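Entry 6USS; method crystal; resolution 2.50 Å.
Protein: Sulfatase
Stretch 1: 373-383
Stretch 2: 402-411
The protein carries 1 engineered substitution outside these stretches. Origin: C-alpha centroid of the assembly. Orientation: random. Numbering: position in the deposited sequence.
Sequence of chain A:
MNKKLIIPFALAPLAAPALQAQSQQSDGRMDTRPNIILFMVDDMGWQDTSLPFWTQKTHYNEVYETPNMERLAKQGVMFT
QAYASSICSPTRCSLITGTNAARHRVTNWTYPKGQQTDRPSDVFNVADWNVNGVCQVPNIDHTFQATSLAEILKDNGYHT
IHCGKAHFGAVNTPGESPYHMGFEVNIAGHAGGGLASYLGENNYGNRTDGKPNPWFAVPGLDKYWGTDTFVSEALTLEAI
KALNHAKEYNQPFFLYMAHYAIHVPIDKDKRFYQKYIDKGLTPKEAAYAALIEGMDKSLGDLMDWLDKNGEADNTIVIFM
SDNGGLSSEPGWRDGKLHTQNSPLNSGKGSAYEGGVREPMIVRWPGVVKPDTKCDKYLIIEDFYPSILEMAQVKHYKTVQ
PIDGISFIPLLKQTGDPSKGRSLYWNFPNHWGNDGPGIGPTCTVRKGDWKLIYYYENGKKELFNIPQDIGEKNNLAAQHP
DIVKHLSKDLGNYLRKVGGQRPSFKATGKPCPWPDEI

Stretch 1, residues 373-383: KCDKYLIIEDF
Stretch 2 (402-411) IDGISFIPLL

A buried carboxylate can organise two chain segments at once, and residues 373-383 and 402-411 of this sulfatase illustrate the principle. The segments run in opposite senses along their contact: Cys 374 lies nearest Leu 410, with CA atoms 7.4 Å apart, whereas Asp 382 CA comes within 3.7 Å of Gly 404 CA. In total 506 Å² is buried.

Stretch 1 enters as a strand at Lys 373 and Cys 374. The t rotamer of Cys 374 places SG 4.0 Å from Leu 410 CD2, an apolar contact, and Cys 374 SG also accepts a weak hydrogen bond from Lys 376 N (3.6 Å). Lys 376 (chi1 and chi2 both m) offers its aliphatic base, Lys 376 CB lying 3.6 Å from Leu 410 CD2, while its charged end leads away. Leu 410, in an m,t rotamer, projects from the helix that starts at Ile 408, just after the N-cap residue Phe 407; the part before is loop, with phi/psi of -60/151 at Gly 404, -120/126 at Ile 405 and -102/13 at Phe 407.

Leu 378, in extended conformation (phi/psi -146/166) and with chi1 and chi2 both p, points toward stretch 2. Leu 378 CD2 sits 3.8 Å from Phe 407 CD2 and 4.3 Å from Leu 410 CD1, bridging two residues about one helical turn apart.

Ile 379, still extended at -132/154, precedes a change to helical phi/psi at 380-382. The turn is fastened twice: Asp 382 N donates to Ile 379 O (2.7 Å), and Ile 379 N donates to Asp 382 OD2 (2.9 Å, nearly linear).

Glu 381, chi1 p, packs CG 4.1 Å from Asp 403 C. Glu 381 O receives a CA-H...O contact from Gly 404 CA at 3.3 Å. Glycine suits this spot sterically, since an ideal CB on Gly 404 would fall 1.9 Å from Glu 381 O and 2.9 Å from Asp 382 CA.

Asp 382, chi1 m, then joins the stretches directly. Asp 382 OD1 accepts a hydrogen bond from Ile 405 N (2.7 Å, 167°), the one direct hydrogen bond between them. A water extends the link, its O donating to Ile 405 O at 2.8 Å and, weakly, to Asp 382 OD2 at 2.9 Å. Asp 382 CB also lies 3.7 Å from Phe 407 CD2, at the edge of that ring.

Finally, Phe 383 (chi1 m, chi2 55°) starts with CB directed away, yet its ring returns to meet Phe 407 (chi1 p, chi2 75°). Ring centroids are 5.3 Å apart and planes at 74°, setting the slightly positive C-H edge of Phe 407 against the electron-rich face of Phe 383.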

# COMPACT_ATOMS: atom_id res chain seq x y z
N LYS A 373 27.75 20.81 14.90
CA LYS A 373 28.13 20.54 13.52
C LYS A 373 29.02 19.31 13.46
O LYS A 373 29.75 19.01 14.40
CB LYS A 373 28.87 21.73 12.89
CG LYS A 373 28.01 22.95 12.62
CD LYS A 373 28.87 24.14 12.22
CE LYS A 373 28.11 25.47 12.33
NZ LYS A 373 28.20 26.29 11.08
N CYS A 374 28.94 18.58 12.35
CA CYS A 374 29.74 17.39 12.15
C CYS A 374 30.38 17.45 10.78
O CYS A 374 29.69 17.45 9.75
CB CYS A 374 28.92 16.11 12.29
SG CYS A 374 29.99 14.64 12.11
N ASP A 375 31.70 17.44 10.78
CA ASP A 375 32.57 17.57 9.61
C ASP A 375 32.75 16.25 8.87
O ASP A 375 33.15 16.27 7.70
CB ASP A 375 33.94 18.08 10.09
CG ASP A 375 34.67 18.89 9.06
OD1 ASP A 375 34.09 19.20 7.98
OD2 ASP A 375 35.84 19.24 9.35
N LYS A 376 32.49 15.12 9.52
CA LYS A 376 32.78 13.82 8.93
C LYS A 376 31.85 13.54 7.75
O LYS A 376 30.66 13.86 7.79
CB LYS A 376 32.65 12.70 9.97
CG LYS A 376 33.45 12.97 11.26
CD LYS A 376 34.88 13.32 10.92
CE LYS A 376 35.79 13.34 12.13
NZ LYS A 376 37.20 13.17 11.63
N TYR A 377 32.39 12.94 6.70
CA TYR A 377 31.57 12.80 5.51
C TYR A 377 30.73 11.53 5.55
O TYR A 377 31.09 10.54 6.19
CB TYR A 377 32.42 12.85 4.23
CG TYR A 377 33.59 11.88 4.06
CD1 TYR A 377 33.41 10.50 4.08
CD2 TYR A 377 34.87 12.37 3.79
CE1 TYR A 377 34.49 9.63 3.88
CE2 TYR A 377 35.95 11.51 3.59
CZ TYR A 377 35.76 10.14 3.64
OH TYR A 377 36.82 9.28 3.44
N LEU A 378 29.57 11.60 4.90
CA LEU A 378 28.68 10.47 4.74
C LEU A 378 28.00 10.58 3.37
O LEU A 378 28.02 11.64 2.74
CB LEU A 378 27.65 10.41 5.87
CG LEU A 378 26.77 11.66 6.02
CD1 LEU A 378 25.56 11.67 5.07
CD2 LEU A 378 26.32 11.78 7.47
N ILE A 379 27.38 9.48 2.94
CA ILE A 379 26.76 9.43 1.62
C ILE A 379 25.35 8.85 1.73
O ILE A 379 25.05 8.07 2.63
CB ILE A 379 27.63 8.62 0.64
CG1 ILE A 379 27.05 8.67 -0.77
CG2 ILE A 379 27.84 7.19 1.17
CD1 ILE A 379 28.10 8.88 -1.83
N ILE A 380 24.50 9.22 0.77
CA ILE A 380 23.05 9.01 0.84
C ILE A 380 22.67 7.55 1.14
O ILE A 380 21.76 7.30 1.94
CB ILE A 380 22.38 9.52 -0.46
CG1 ILE A 380 20.87 9.30 -0.45
CG2 ILE A 380 23.00 8.87 -1.70
CD1 ILE A 380 20.14 10.12 0.56
N GLU A 381 23.36 6.57 0.55
CA GLU A 381 23.01 5.18 0.86
C GLU A 381 23.14 4.86 2.35
O GLU A 381 22.56 3.87 2.80
CB GLU A 381 23.85 4.17 0.07
CG GLU A 381 25.34 4.27 0.29
CD GLU A 381 26.04 4.90 -0.92
OE1 GLU A 381 27.17 4.45 -1.25
OE2 GLU A 381 25.46 5.83 -1.54
N ASP A 382 23.90 5.66 3.10
CA ASP A 382 24.01 5.48 4.55
C ASP A 382 22.69 5.74 5.28
O ASP A 382 22.48 5.21 6.38
CB ASP A 382 25.09 6.39 5.14
CG ASP A 382 26.44 6.22 4.48
OD1 ASP A 382 26.68 5.17 3.84
OD2 ASP A 382 27.27 7.15 4.60
N PHE A 383 21.82 6.59 4.70
CA PHE A 383 20.52 6.87 5.30
C PHE A 383 19.72 5.59 5.58
O PHE A 383 18.96 5.53 6.55
CB PHE A 383 19.70 7.80 4.39
CG PHE A 383 20.07 9.26 4.48
CD1 PHE A 383 21.38 9.67 4.28
CD2 PHE A 383 19.10 10.22 4.73
CE1 PHE A 383 21.72 11.04 4.35
CE2 PHE A 383 19.43 11.58 4.80
CZ PHE A 383 20.75 11.99 4.61
N ILE A 402 23.93 -4.24 1.34
CA ILE A 402 23.74 -2.89 1.85
C ILE A 402 25.09 -2.19 1.86
O ILE A 402 25.95 -2.50 2.69
CB ILE A 402 23.10 -2.88 3.24
CG1 ILE A 402 21.80 -3.67 3.20
CG2 ILE A 402 22.83 -1.45 3.68
CD1 ILE A 402 20.74 -3.01 2.38
N ASP A 403 25.28 -1.23 0.95
CA ASP A 403 26.52 -0.46 0.89
C ASP A 403 26.55 0.70 1.89
O ASP A 403 27.64 1.09 2.32
CB ASP A 403 26.71 0.05 -0.54
CG ASP A 403 26.73 -1.10 -1.56
OD1 ASP A 403 27.56 -2.02 -1.40
OD2 ASP A 403 25.92 -1.10 -2.50
N GLY A 404 25.40 1.24 2.29
CA GLY A 404 25.40 2.32 3.27
C GLY A 404 26.03 1.89 4.58
O GLY A 404 26.01 0.71 4.96
N ILE A 405 26.62 2.86 5.28
CA ILE A 405 27.21 2.66 6.60
C ILE A 405 26.50 3.60 7.57
O ILE A 405 26.43 4.81 7.32
CB ILE A 405 28.73 2.95 6.60
CG1 ILE A 405 29.47 2.10 5.57
CG2 ILE A 405 29.29 2.67 7.97
CD1 ILE A 405 29.41 0.61 5.86
N SER A 406 25.98 3.04 8.65
CA SER A 406 25.25 3.85 9.63
C SER A 406 26.09 5.03 10.09
O SER A 406 27.28 4.90 10.37
CB SER A 406 24.85 2.99 10.82
OG SER A 406 24.06 3.76 11.68
N PHE A 407 25.47 6.22 10.13
CA PHE A 407 26.12 7.39 10.70
C PHE A 407 25.60 7.70 12.10
O PHE A 407 25.87 8.78 12.62
CB PHE A 407 25.97 8.62 9.79
CG PHE A 407 24.56 8.89 9.29
CD1 PHE A 407 23.60 9.45 10.13
CD2 PHE A 407 24.22 8.66 7.96
CE1 PHE A 407 22.30 9.72 9.68
CE2 PHE A 407 22.92 8.94 7.49
CZ PHE A 407 21.96 9.47 8.35
N ILE A 408 24.88 6.76 12.71
CA ILE A 408 24.44 6.91 14.09
C ILE A 408 25.65 7.17 14.99
O ILE A 408 25.54 7.95 15.95
CB ILE A 408 23.63 5.68 14.56
CG1 ILE A 408 22.16 5.76 14.14
CG2 ILE A 408 23.59 5.59 16.07
CD1 ILE A 408 21.92 6.25 12.75
N PRO A 409 26.82 6.56 14.75
CA PRO A 409 27.99 6.92 15.57
C PRO A 409 28.40 8.38 15.42
O PRO A 409 29.02 8.92 16.35
CB PRO A 409 29.09 5.96 15.09
CG PRO A 409 28.36 4.78 14.66
CD PRO A 409 27.06 5.29 14.03
N LEU A 410 28.09 9.04 14.30
CA LEU A 410 28.33 10.48 14.24
C LEU A 410 27.28 11.23 15.04
O LEU A 410 27.60 12.23 15.70
CB LEU A 410 28.35 10.96 12.79
CG LEU A 410 29.40 10.29 11.92
CD1 LEU A 410 29.15 10.56 10.44
CD2 LEU A 410 30.79 10.74 12.34
N LEU A 411 26.04 10.76 15.02
CA LEU A 411 24.98 11.44 15.76
C LEU A 411 25.22 11.38 17.26
O LEU A 411 24.88 12.32 18.00
CB LEU A 411 23.63 10.84 15.41
CG LEU A 411 23.23 11.05 13.95
CD1 LEU A 411 22.02 10.18 13.64
CD2 LEU A 411 22.93 12.52 13.67
O HOH W 1 27.91 7.18 7.41